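FOKI restriction endonuclease (Planomicrobium okeanokoites, PDB 2FOK) cleaves double-stranded DNA as a metal-dependent type IIS restriction endonuclease, joining a recognition region of helix-turn-helix-related subdomains to a PD-(D/E)XK-type nuclease domain. Local coordinates at residues K177-K182 and L195-L200; K244-I249 and K258-H263. One frame throughout, in Å; residues are numbered along the deposited sequence.

Contact 1: residues K177-K182 and L195-L200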
ATOM      1  N   LYS A 177      -3.896  12.030  -2.191  1.00 23.09           N
ATOM      2  CA  LYS A 177      -3.125  10.801  -2.315  1.00 19.05           C
ATOM      3  C   LYS A 177      -3.953   9.591  -1.885  1.00 22.06           C
ATOM      4  O   LYS A 177      -3.717   8.465  -2.343  1.00 19.50           O
ATOM      5  CB  LYS A 177      -1.886  10.900  -1.438  1.00 21.43           C
ATOM      6  CG  LYS A 177      -2.209  11.212   0.024  1.00 17.39           C
ATOM      7  CD  LYS A 177      -0.978  11.086   0.907  1.00 24.22           C
ATOM      8  CE  LYS A 177      -0.801  12.321   1.793  1.00 23.21           C
ATOM      9  NZ  LYS A 177       0.106  12.065   2.942  1.00 26.81           N
ATOM     10  N   PHE A 178      -4.921   9.832  -0.999  1.00 22.18           N
ATOM     11  CA  PHE A 178      -5.800   8.775  -0.485  1.00 21.35           C
ATOM     12  C   PHE A 178      -6.844   8.357  -1.504  1.00 18.83           C
ATOM     13  O   PHE A 178      -7.156   7.165  -1.623  1.00 16.77           O
ATOM     14  CB  PHE A 178      -6.530   9.230   0.784  1.00 16.85           C
ATOM     15  CG  PHE A 178      -5.637   9.857   1.802  1.00 21.70           C
ATOM     16  CD1 PHE A 178      -4.937   9.070   2.711  1.00 16.66           C
ATOM     17  CD2 PHE A 178      -5.494  11.242   1.856  1.00 18.07           C
ATOM     18  CE1 PHE A 178      -4.108   9.654   3.657  1.00 21.42           C
ATOM     19  CE2 PHE A 178      -4.665  11.831   2.801  1.00 21.17           C
ATOM     20  CZ  PHE A 178      -3.973  11.035   3.703  1.00 19.05           C
ATOM     21  N   ASP A 179      -7.399   9.340  -2.212  1.00 18.55           N
ATOM     22  CA  ASP A 179      -8.420   9.088  -3.237  1.00 17.98           C
ATOM     23  C   ASP A 179      -7.798   8.428  -4.442  1.00 16.29           C
ATOM     24  O   ASP A 179      -8.480   7.802  -5.249  1.00 19.47           O
ATOM     25  CB  ASP A 179      -9.056  10.389  -3.697  1.00 20.79           C
ATOM     26  CG  ASP A 179     -10.334  10.687  -2.975  1.00 25.84           C
ATOM     27  OD1 ASP A 179     -10.807   9.788  -2.247  1.00 24.42           O
ATOM     28  OD2 ASP A 179     -10.852  11.819  -3.137  1.00 25.91           O
ATOM     29  N   LEU A 180      -6.491   8.621  -4.578  1.00 19.84           N
ATOM     30  CA  LEU A 180      -5.727   8.047  -5.669  1.00 17.51           C
ATOM     31  C   LEU A 180      -5.208   6.700  -5.211  1.00 14.91           C
ATOM     32  O   LEU A 180      -5.308   5.710  -5.929  1.00 20.31           O
ATOM     33  CB  LEU A 180      -4.566   8.974  -6.031  1.00 16.57           C
ATOM     34  CG  LEU A 180      -5.009  10.218  -6.807  1.00 17.27           C
ATOM     35  CD1 LEU A 180      -3.930  11.300  -6.753  1.00 15.03           C
ATOM     36  CD2 LEU A 180      -5.318   9.828  -8.241  1.00 13.58           C
ATOM     37  N   GLY A 181      -4.685   6.664  -3.990  1.00 15.98           N
ATOM     38  CA  GLY A 181      -4.134   5.434  -3.442  1.00 16.20           C
ATOM     39  C   GLY A 181      -5.060   4.237  -3.403  1.00 16.16           C
ATOM     40  O   GLY A 181      -4.618   3.106  -3.569  1.00 18.78           O
ATOM     41  N   LYS A 182      -6.346   4.480  -3.184  1.00 20.27           N
ATOM     42  CA  LYS A 182      -7.332   3.412  -3.115  1.00 22.84           C
ATOM     43  C   LYS A 182      -7.538   2.680  -4.446  1.00 24.78           C
ATOM     44  O   LYS A 182      -8.088   1.575  -4.486  1.00 25.43           O
ATOM     45  CB  LYS A 182      -8.661   3.982  -2.624  1.00 24.63           C
ATOM     46  CG  LYS A 182      -9.110   5.220  -3.374  1.00 29.15           C
ATOM     47  CD  LYS A 182     -10.453   5.702  -2.864  1.00 26.34           C
ATOM     48  CE  LYS A 182     -11.090   6.646  -3.851  1.00 23.13           C
ATOM     49  NZ  LYS A 182     -12.404   6.143  -4.299  1.00 29.39           N
ATOM     50  N   LEU A 195      -5.701   4.657   3.419  1.00 20.47           N
ATOM     51  CA  LEU A 195      -6.535   5.098   4.528  1.00 22.85           C
ATOM     52  C   LEU A 195      -7.756   5.857   4.034  1.00 24.09           C
ATOM     53  O   LEU A 195      -7.631   6.810   3.261  1.00 27.00           O
ATOM     54  CB  LEU A 195      -5.760   6.030   5.464  1.00 18.33           C
ATOM     55  CG  LEU A 195      -4.340   5.695   5.910  1.00 19.30           C
ATOM     56  CD1 LEU A 195      -3.790   6.867   6.721  1.00 16.96           C
ATOM     57  CD2 LEU A 195      -4.344   4.431   6.735  1.00 18.78           C
ATOM     58  N   PRO A 196      -8.958   5.432   4.452  1.00 24.77           N
ATOM     59  CA  PRO A 196     -10.176   6.131   4.025  1.00 23.02           C
ATOM     60  C   PRO A 196     -10.013   7.627   4.321  1.00 23.72           C
ATOM     61  O   PRO A 196      -9.832   8.023   5.461  1.00 23.12           O
ATOM     62  CB  PRO A 196     -11.269   5.491   4.874  1.00 23.95           C
ATOM     63  CG  PRO A 196     -10.739   4.121   5.195  1.00 23.24           C
ATOM     64  CD  PRO A 196      -9.251   4.263   5.303  1.00 23.96           C
ATOM     65  N   GLU A 197     -10.054   8.447   3.282  1.00 27.02           N
ATOM     66  CA  GLU A 197      -9.885   9.890   3.420  1.00 26.17           C
ATOM     67  C   GLU A 197     -10.833  10.465   4.464  1.00 27.10           C
ATOM     68  O   GLU A 197     -10.401  11.106   5.422  1.00 29.26           O
ATOM     69  CB  GLU A 197     -10.127  10.561   2.066  1.00 24.15           C
ATOM     70  CG  GLU A 197      -9.986  12.060   2.096  1.00 26.90           C
ATOM     71  CD  GLU A 197     -10.420  12.690   0.802  1.00 30.71           C
ATOM     72  OE1 GLU A 197     -11.650  12.808   0.582  1.00 29.84           O
ATOM     73  OE2 GLU A 197      -9.531  13.061   0.003  1.00 31.70           O
ATOM     74  N   GLY A 198     -12.130  10.247   4.270  1.00 26.45           N
ATOM     75  CA  GLY A 198     -13.105  10.744   5.219  1.00 26.65           C
ATOM     76  C   GLY A 198     -12.704  10.433   6.650  1.00 26.34           C
ATOM     77  O   GLY A 198     -12.792  11.292   7.518  1.00 26.25           O
ATOM     78  N   ILE A 199     -12.251   9.205   6.895  1.00 27.90           N
ATOM     79  CA  ILE A 199     -11.844   8.792   8.233  1.00 26.10           C
ATOM     80  C   ILE A 199     -10.563   9.499   8.688  1.00 25.88           C
ATOM     81  O   ILE A 199     -10.399   9.794   9.871  1.00 29.33           O
ATOM     82  CB  ILE A 199     -11.646   7.250   8.314  1.00 26.69           C
ATOM     83  CG1 ILE A 199     -13.010   6.550   8.263  1.00 21.43           C
ATOM     84  CG2 ILE A 199     -10.930   6.871   9.614  1.00 23.83           C
ATOM     85  CD1 ILE A 199     -12.936   5.048   8.250  1.00 17.61           C
ATOM     86  N   LEU A 200      -9.663   9.788   7.759  1.00 23.75           N
ATOM     87  CA  LEU A 200      -8.434  10.466   8.136  1.00 24.74           C
ATOM     88  C   LEU A 200      -8.653  11.959   8.426  1.00 20.68           C
ATOM     89  O   LEU A 200      -7.990  12.534   9.290  1.00 23.04           O
ATOM     90  CB  LEU A 200      -7.361  10.298   7.047  1.00 27.00           C
ATOM     91  CG  LEU A 200      -6.088  11.098   7.390  1.00 32.82           C
ATOM     92  CD1 LEU A 200      -4.945  10.153   7.740  1.00 27.19           C
ATOM     93  CD2 LEU A 200      -5.724  12.013   6.232  1.00 29.72           C
TER
HETATM   94  O   HOH W   1     -10.474   8.096   0.189  1.00 29.73           O
HETATM   95  O   HOH W   2     -13.222  13.832  -1.660  1.00 38.68           O
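Two short helices of the second recognition subdomain, 177-181 and the start of 197-205, meet here, with twelve residues between the two segments and F178 wedged between them. Its CG stands anti to the carbonyl carbon, beside the backbone N (chi1 -48°), and this brings the ring over to the second segment. There CZ meets CD2 of L200 at 3.2 Å, a tight approach in which the two side chains cross at about a right angle, while CE1 lies 4.2 Å from CD1 of L195. The L195 carbonyl O sits obliquely by the ring, and CG of K177 lies 3.7 Å above one ring face. A flat, wide apolar group suits a place that must reach both leucines at once. An alanine here would lose the ring, which would probably leave a gap facing L195 and L200, both deprived of their aromatic partner.

One residue on, at D179, the contact turns polar. The carboxylates of D179 and E197 come close, OD2 to OE2 at 3.6 Å, with their planes 49° apart, and the repulsion expected between two negative charges is probably eased by what surrounds them. One water donates to D179 OD1 and accepts from E197 N, its oxygen 3.1 Å from that nitrogen; another donates to E197 OE1 and, weakly, to D179 OD2. E197 OE2 is hydrogen-bonded to the hydroxyl of T176. The arrangement is that of an aromatic side chain packed between one helix and the loop and first turn of the next, within a helix-turn-helix-related recognition subdomain.

Contact 2: residues K244-I249 and K258-H263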
ATOM      1  N   LYS A 244      -3.089  22.029  -2.609  1.00 32.08           N
ATOM      2  CA  LYS A 244      -3.911  21.586  -1.498  1.00 29.03           C
ATOM      3  C   LYS A 244      -5.404  21.573  -1.798  1.00 31.41           C
ATOM      4  O   LYS A 244      -5.924  22.438  -2.490  1.00 33.59           O
ATOM      5  CB  LYS A 244      -3.651  22.452  -0.268  1.00 28.51           C
ATOM      6  CG  LYS A 244      -4.384  23.781  -0.279  1.00 33.02           C
ATOM      7  CD  LYS A 244      -3.466  24.908   0.138  1.00 30.10           C
ATOM      8  CE  LYS A 244      -3.612  25.199   1.609  1.00 34.02           C
ATOM      9  NZ  LYS A 244      -4.994  25.636   1.928  1.00 41.15           N
ATOM     10  N   LYS A 245      -6.079  20.564  -1.267  1.00 31.38           N
ATOM     11  CA  LYS A 245      -7.511  20.413  -1.420  1.00 31.66           C
ATOM     12  C   LYS A 245      -8.083  20.844  -0.068  1.00 32.15           C
ATOM     13  O   LYS A 245      -7.466  20.606   0.973  1.00 31.46           O
ATOM     14  CB  LYS A 245      -7.838  18.948  -1.718  1.00 32.00           C
ATOM     15  CG  LYS A 245      -9.299  18.635  -1.943  1.00 26.10           C
ATOM     16  CD  LYS A 245      -9.438  17.548  -3.003  1.00 25.05           C
ATOM     17  CE  LYS A 245     -10.628  16.628  -2.731  1.00 25.29           C
ATOM     18  NZ  LYS A 245     -11.740  16.801  -3.715  1.00 18.54           N
ATOM     19  N   GLU A 246      -9.243  21.493  -0.075  1.00 36.25           N
ATOM     20  CA  GLU A 246      -9.850  21.956   1.171  1.00 38.78           C
ATOM     21  C   GLU A 246     -11.130  21.218   1.515  1.00 37.39           C
ATOM     22  O   GLU A 246     -11.814  20.702   0.633  1.00 39.37           O
ATOM     23  CB  GLU A 246     -10.126  23.453   1.093  1.00 41.84           C
ATOM     24  CG  GLU A 246      -8.890  24.278   0.795  1.00 47.40           C
ATOM     25  CD  GLU A 246      -8.581  25.262   1.892  1.00 50.95           C
ATOM     26  OE1 GLU A 246      -9.501  26.005   2.298  1.00 52.37           O
ATOM     27  OE2 GLU A 246      -7.419  25.292   2.351  1.00 55.06           O
ATOM     28  N   PHE A 247     -11.448  21.174   2.805  1.00 37.04           N
ATOM     29  CA  PHE A 247     -12.642  20.488   3.278  1.00 37.36           C
ATOM     30  C   PHE A 247     -13.321  21.214   4.439  1.00 39.56           C
ATOM     31  O   PHE A 247     -12.688  21.977   5.165  1.00 41.16           O
ATOM     32  CB  PHE A 247     -12.285  19.072   3.736  1.00 35.73           C
ATOM     33  CG  PHE A 247     -11.552  18.261   2.706  1.00 31.56           C
ATOM     34  CD1 PHE A 247     -10.166  18.312   2.620  1.00 27.37           C
ATOM     35  CD2 PHE A 247     -12.246  17.410   1.848  1.00 30.96           C
ATOM     36  CE1 PHE A 247      -9.488  17.530   1.703  1.00 29.06           C
ATOM     37  CE2 PHE A 247     -11.574  16.620   0.924  1.00 22.65           C
ATOM     38  CZ  PHE A 247     -10.195  16.677   0.852  1.00 26.48           C
ATOM     39  N   ILE A 248     -14.617  20.969   4.602  1.00 40.31           N
ATOM     40  CA  ILE A 248     -15.385  21.552   5.696  1.00 42.54           C
ATOM     41  C   ILE A 248     -15.661  20.388   6.641  1.00 42.81           C
ATOM     42  O   ILE A 248     -16.578  19.600   6.407  1.00 43.19           O
ATOM     43  CB  ILE A 248     -16.747  22.126   5.218  1.00 44.07           C
ATOM     44  CG1 ILE A 248     -16.537  23.467   4.504  1.00 44.42           C
ATOM     45  CG2 ILE A 248     -17.695  22.290   6.414  1.00 40.92           C
ATOM     46  CD1 ILE A 248     -16.416  24.665   5.441  1.00 40.62           C
ATOM     47  N   ILE A 249     -14.866  20.271   7.699  1.00 43.54           N
ATOM     48  CA  ILE A 249     -15.038  19.179   8.650  1.00 42.40           C
ATOM     49  C   ILE A 249     -15.474  19.673  10.023  1.00 42.57           C
ATOM     50  O   ILE A 249     -14.646  20.099  10.835  1.00 42.14           O
ATOM     51  CB  ILE A 249     -13.737  18.373   8.793  1.00 40.81           C
ATOM     52  CG1 ILE A 249     -13.151  18.099   7.404  1.00 42.79           C
ATOM     53  CG2 ILE A 249     -14.006  17.061   9.533  1.00 42.97           C
ATOM     54  CD1 ILE A 249     -14.134  17.476   6.409  1.00 37.06           C
ATOM     55  N   LYS A 258     -12.353  23.595   9.592  1.00 42.60           N
ATOM     56  CA  LYS A 258     -11.964  23.561   8.194  1.00 43.13           C
ATOM     57  C   LYS A 258     -10.623  22.869   8.132  1.00 40.77           C
ATOM     58  O   LYS A 258      -9.794  23.029   9.031  1.00 40.27           O
ATOM     59  CB  LYS A 258     -11.860  24.981   7.633  1.00 46.41           C
ATOM     60  CG  LYS A 258     -12.786  25.241   6.455  1.00 49.61           C
ATOM     61  CD  LYS A 258     -12.084  24.964   5.132  1.00 51.62           C
ATOM     62  CE  LYS A 258     -12.605  25.881   4.028  1.00 55.52           C
ATOM     63  NZ  LYS A 258     -14.012  25.574   3.639  1.00 49.14           N
ATOM     64  N   GLU A 259     -10.412  22.085   7.082  1.00 39.14           N
ATOM     65  CA  GLU A 259      -9.160  21.363   6.928  1.00 38.04           C
ATOM     66  C   GLU A 259      -8.760  21.319   5.463  1.00 35.89           C
ATOM     67  O   GLU A 259      -9.584  21.545   4.580  1.00 36.12           O
ATOM     68  CB  GLU A 259      -9.301  19.937   7.484  1.00 36.02           C
ATOM     69  CG  GLU A 259      -9.776  19.872   8.937  1.00 37.12           C
ATOM     70  CD  GLU A 259      -8.767  20.469   9.917  1.00 37.89           C
ATOM     71  OE1 GLU A 259      -7.551  20.402   9.639  1.00 38.28           O
ATOM     72  OE2 GLU A 259      -9.189  21.007  10.965  1.00 33.44           O
ATOM     73  N   PHE A 260      -7.485  21.035   5.219  1.00 36.75           N
ATOM     74  CA  PHE A 260      -6.947  20.950   3.867  1.00 34.23           C
ATOM     75  C   PHE A 260      -5.891  19.862   3.783  1.00 34.66           C
ATOM     76  O   PHE A 260      -5.245  19.536   4.780  1.00 32.17           O
ATOM     77  CB  PHE A 260      -6.325  22.286   3.456  1.00 32.63           C
ATOM     78  CG  PHE A 260      -5.016  22.585   4.140  1.00 33.18           C
ATOM     79  CD1 PHE A 260      -4.992  23.141   5.416  1.00 29.67           C
ATOM     80  CD2 PHE A 260      -3.805  22.316   3.504  1.00 26.49           C
ATOM     81  CE1 PHE A 260      -3.767  23.428   6.051  1.00 34.51           C
ATOM     82  CE2 PHE A 260      -2.585  22.594   4.126  1.00 28.26           C
ATOM     83  CZ  PHE A 260      -2.564  23.151   5.399  1.00 30.10           C
ATOM     84  N   ILE A 261      -5.738  19.297   2.587  1.00 37.82           N
ATOM     85  CA  ILE A 261      -4.742  18.262   2.320  1.00 36.74           C
ATOM     86  C   ILE A 261      -3.835  18.827   1.222  1.00 38.35           C
ATOM     87  O   ILE A 261      -4.301  19.128   0.120  1.00 37.39           O
ATOM     88  CB  ILE A 261      -5.397  16.955   1.815  1.00 36.21           C
ATOM     89  CG1 ILE A 261      -6.158  16.267   2.956  1.00 32.90           C
ATOM     90  CG2 ILE A 261      -4.339  16.027   1.251  1.00 36.66           C
ATOM     91  CD1 ILE A 261      -5.346  16.064   4.209  1.00 30.76           C
ATOM     92  N   SER A 262      -2.548  18.977   1.523  1.00 34.94           N
ATOM     93  CA  SER A 262      -1.611  19.532   0.551  1.00 31.31           C
ATOM     94  C   SER A 262      -1.175  18.550  -0.535  1.00 31.85           C
ATOM     95  O   SER A 262      -0.739  18.961  -1.611  1.00 32.07           O
ATOM     96  CB  SER A 262      -0.388  20.069   1.279  1.00 30.96           C
ATOM     97  OG  SER A 262      -0.653  20.197   2.661  1.00 34.44           O
ATOM     98  N   HIS A 263      -1.288  17.257  -0.252  1.00 30.12           N
ATOM     99  CA  HIS A 263      -0.910  16.238  -1.214  1.00 27.91           C
ATOM    100  C   HIS A 263      -2.100  15.897  -2.089  1.00 28.31           C
ATOM    101  O   HIS A 263      -2.664  14.804  -2.014  1.00 30.41           O
ATOM    102  CB  HIS A 263      -0.399  14.984  -0.499  1.00 25.77           C
ATOM    103  CG  HIS A 263       0.904  15.188   0.214  1.00 27.28           C
ATOM    104  ND1 HIS A 263       1.244  14.497   1.358  1.00 26.98           N
ATOM    105  CD2 HIS A 263       1.939  16.022  -0.043  1.00 28.34           C
ATOM    106  CE1 HIS A 263       2.432  14.896   1.776  1.00 27.76           C
ATOM    107  NE2 HIS A 263       2.876  15.821   0.944  1.00 25.55           N
TER
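Backbone bonds pair residues 245-247 with 259-261 as antiparallel strands. K245 and I261 exchange two N-H...O bonds, each 2.7 Å from N to O; in the F247-E259 pair, F247 N to E259 O is 2.6 Å, and the return bond from E259 N to F247 O is nearly straight, 172° at the hydrogen. Between these two hydrogen-bonded pairs, E246 and F260 form a non-hydrogen-bonded one. This is a beta hairpin, and its strand 258-267 is the middle one of a three-stranded antiparallel sheet.

Charge and ring interactions gather on the face bearing E246 and F260. The K244 chain, bent at chi2, chi3 and chi4, curls back over the F260 ring, placing NZ 4.2 Å from the ring centroid in a cation-pi contact. The same NZ makes a salt bridge with E246 OE2, so lysine suits this place by serving both ring and carboxylate; that carboxylate lies only 26° from parallel with the ring plane.

Apolar contact belongs to the other face, where F247 CE1 meets I261 CG1 at 3.8 Å. The phenylalanine also packs on L201 of helix 197-205, a large apolar side chain bridging sheet and helix.

Contact 1 closes before contact 2 opens along the chain, and both fall within the second recognition subdomain, their centres about 13 Å apart. The strand leading into contact 1, 175-176, belongs to the same three-stranded sheet as contact 2, pairing with strand 258-267, and side chains of that sheet pack on the helices of contact 1. K177 N probably hydrogen-bonds H263 O, 3.0 Å away, where the two contacts meet. At a second point of contact, F247 CZ lies 3.8 Å from OE2 of E197, at the start of helix 197-205. Because L195 and P196 also touch helix 421-436 of the cleavage domain, this subdomain meets the nuclease part of the enzyme.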